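Local coordinates for CELL WALL surface anchor family protein (Streptococcus pneumoniae, PDB 3ZGH) that probably serves as a surface adhesin of the pneumococcus, its basic domain binding keratin 10 on host cells, at residues Ser56-Thr61 with Thr168-Thr173. Residues are numbered along the deposited sequence; the frame is centred on the assembly and turned at random.
With ACT (acetate ion), chain D.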
# COMPACT_ATOMS: atom_id res chain seq x y z
N SER A 56 -1.84 -21.17 1.88
CA SER A 56 -0.49 -21.36 1.35
C SER A 56 0.33 -20.07 1.41
O SER A 56 1.54 -20.11 1.65
CB SER A 56 -0.55 -21.82 -0.10
OG SER A 56 -1.11 -23.13 -0.14
N LYS A 57 -0.35 -18.93 1.20
CA LYS A 57 0.32 -17.65 1.19
C LYS A 57 -0.61 -16.53 1.61
O LYS A 57 -1.86 -16.67 1.57
CB LYS A 57 0.87 -17.37 -0.21
CG LYS A 57 -0.23 -17.32 -1.29
CD LYS A 57 0.38 -17.22 -2.67
CE LYS A 57 -0.69 -17.04 -3.76
NZ LYS A 57 -1.58 -18.25 -3.81
N LEU A 58 -0.02 -15.42 2.02
CA LEU A 58 -0.76 -14.19 2.15
C LEU A 58 -0.55 -13.40 0.86
O LEU A 58 0.59 -13.32 0.38
CB LEU A 58 -0.24 -13.35 3.30
CG LEU A 58 -0.40 -13.85 4.74
CD1 LEU A 58 0.19 -12.84 5.75
CD2 LEU A 58 -1.89 -14.16 5.04
N THR A 59 -1.63 -12.85 0.32
CA THR A 59 -1.55 -11.91 -0.80
C THR A 59 -1.95 -10.53 -0.30
O THR A 59 -3.03 -10.36 0.28
CB THR A 59 -2.48 -12.33 -1.93
OG1 THR A 59 -2.12 -13.65 -2.35
CG2 THR A 59 -2.41 -11.35 -3.15
N PHE A 60 -1.06 -9.57 -0.51
CA PHE A 60 -1.26 -8.19 -0.09
C PHE A 60 -1.51 -7.33 -1.33
O PHE A 60 -0.77 -7.44 -2.33
CB PHE A 60 0.02 -7.67 0.59
CG PHE A 60 0.28 -8.24 1.96
CD1 PHE A 60 -0.05 -7.52 3.09
CD2 PHE A 60 0.91 -9.47 2.12
CE1 PHE A 60 0.21 -8.04 4.38
CE2 PHE A 60 1.22 -9.96 3.38
CZ PHE A 60 0.84 -9.25 4.52
N THR A 61 -2.52 -6.45 -1.27
CA THR A 61 -2.77 -5.46 -2.33
C THR A 61 -2.97 -4.11 -1.63
O THR A 61 -3.91 -3.91 -0.86
CB THR A 61 -4.02 -5.81 -3.18
OG1 THR A 61 -3.90 -7.13 -3.71
CG2 THR A 61 -4.17 -4.82 -4.38
N THR A 168 1.23 -16.22 11.60
CA THR A 168 1.10 -15.43 10.38
C THR A 168 0.81 -13.97 10.70
O THR A 168 0.20 -13.26 9.89
CB THR A 168 -0.04 -15.96 9.50
OG1 THR A 168 -1.22 -16.07 10.30
CG2 THR A 168 0.31 -17.35 8.96
N SER A 169 1.25 -13.50 11.87
CA SER A 169 1.07 -12.10 12.22
C SER A 169 1.90 -11.18 11.30
O SER A 169 2.86 -11.62 10.66
CB SER A 169 1.44 -11.87 13.69
OG SER A 169 2.81 -12.12 13.95
N PHE A 170 1.52 -9.91 11.21
CA PHE A 170 2.30 -8.94 10.46
C PHE A 170 1.89 -7.55 10.94
O PHE A 170 0.85 -7.38 11.60
CB PHE A 170 2.05 -9.11 8.94
CG PHE A 170 0.66 -8.74 8.51
CD1 PHE A 170 0.33 -7.42 8.22
CD2 PHE A 170 -0.32 -9.72 8.40
CE1 PHE A 170 -0.98 -7.09 7.85
CE2 PHE A 170 -1.63 -9.40 8.04
CZ PHE A 170 -1.96 -8.09 7.77
N THR A 171 2.71 -6.56 10.63
CA THR A 171 2.25 -5.18 10.74
C THR A 171 2.62 -4.49 9.43
O THR A 171 3.67 -4.76 8.86
CB THR A 171 2.89 -4.40 11.91
OG1 THR A 171 4.21 -4.05 11.55
CG2 THR A 171 2.88 -5.21 13.20
N PHE A 172 1.75 -3.60 8.96
CA PHE A 172 2.01 -2.85 7.75
C PHE A 172 1.83 -1.35 8.06
O PHE A 172 0.84 -0.96 8.70
CB PHE A 172 1.07 -3.29 6.63
CG PHE A 172 1.20 -2.48 5.38
CD1 PHE A 172 2.21 -2.75 4.46
CD2 PHE A 172 0.34 -1.41 5.14
CE1 PHE A 172 2.36 -2.00 3.34
CE2 PHE A 172 0.49 -0.65 4.00
CZ PHE A 172 1.50 -0.94 3.10
N THR A 173 2.79 -0.53 7.61
CA THR A 173 2.76 0.91 7.84
C THR A 173 2.63 1.63 6.49
O THR A 173 3.54 1.59 5.65
CB THR A 173 4.04 1.38 8.55
OG1 THR A 173 4.20 0.66 9.77
CG2 THR A 173 3.97 2.89 8.86
C ACT D . 4.42 -9.04 13.91
O ACT D . 4.87 -10.02 14.55
OXT ACT D . 5.12 -8.65 12.95
CH3 ACT D . 3.11 -8.38 14.29
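Segments 56-61 and 168-173, which meet through Leu58, Phe60 and Phe170, lie on two separate sheets, with CA atoms 8.5 Å apart at Leu58 and Thr168 and 10.0 Å apart at Phe60 and Phe172. Leu58 and Phe60 face Phe170 across the gap between the sheets. No hydrogen bond joins the two segments, and the contact is apolar. Phe60 turns its ring edge to one face of Phe170 in a T-shaped pair. The planes meet at 81° and the centroids lie 5.0 Å apart. CE1 of Phe60 sits over that face, near its outer carbons, 3.8 Å from CE1 of Phe170. CZ of Phe60 lies 4.0 Å from CG of Phe170. In Phe170, chi1 is 67°, with CG flanked by both backbone branches, which carries the ring across to Phe60. Leu58 adds its CD1 methyl, 4.1 Å from CD2 of Phe170 and also near the carbonyl O of Thr168. Trp159 of strand 154-162 stacks on Phe60, and Val51 of strand 43-53 touches both phenylalanines; these strands flank 57-65 in the large antiparallel sheet. On the other side of 168-173, Ser169 OG lies 3.0 Å from O of an acetate, probably from the crystallisation liquor. Strand 170-172 belongs to the small three-stranded sheet. Two sheets packed through buried aromatic and aliphatic side chains give a sandwich-like core, consistent with the MSCRAMM-related fold of this keratin 10-binding domain.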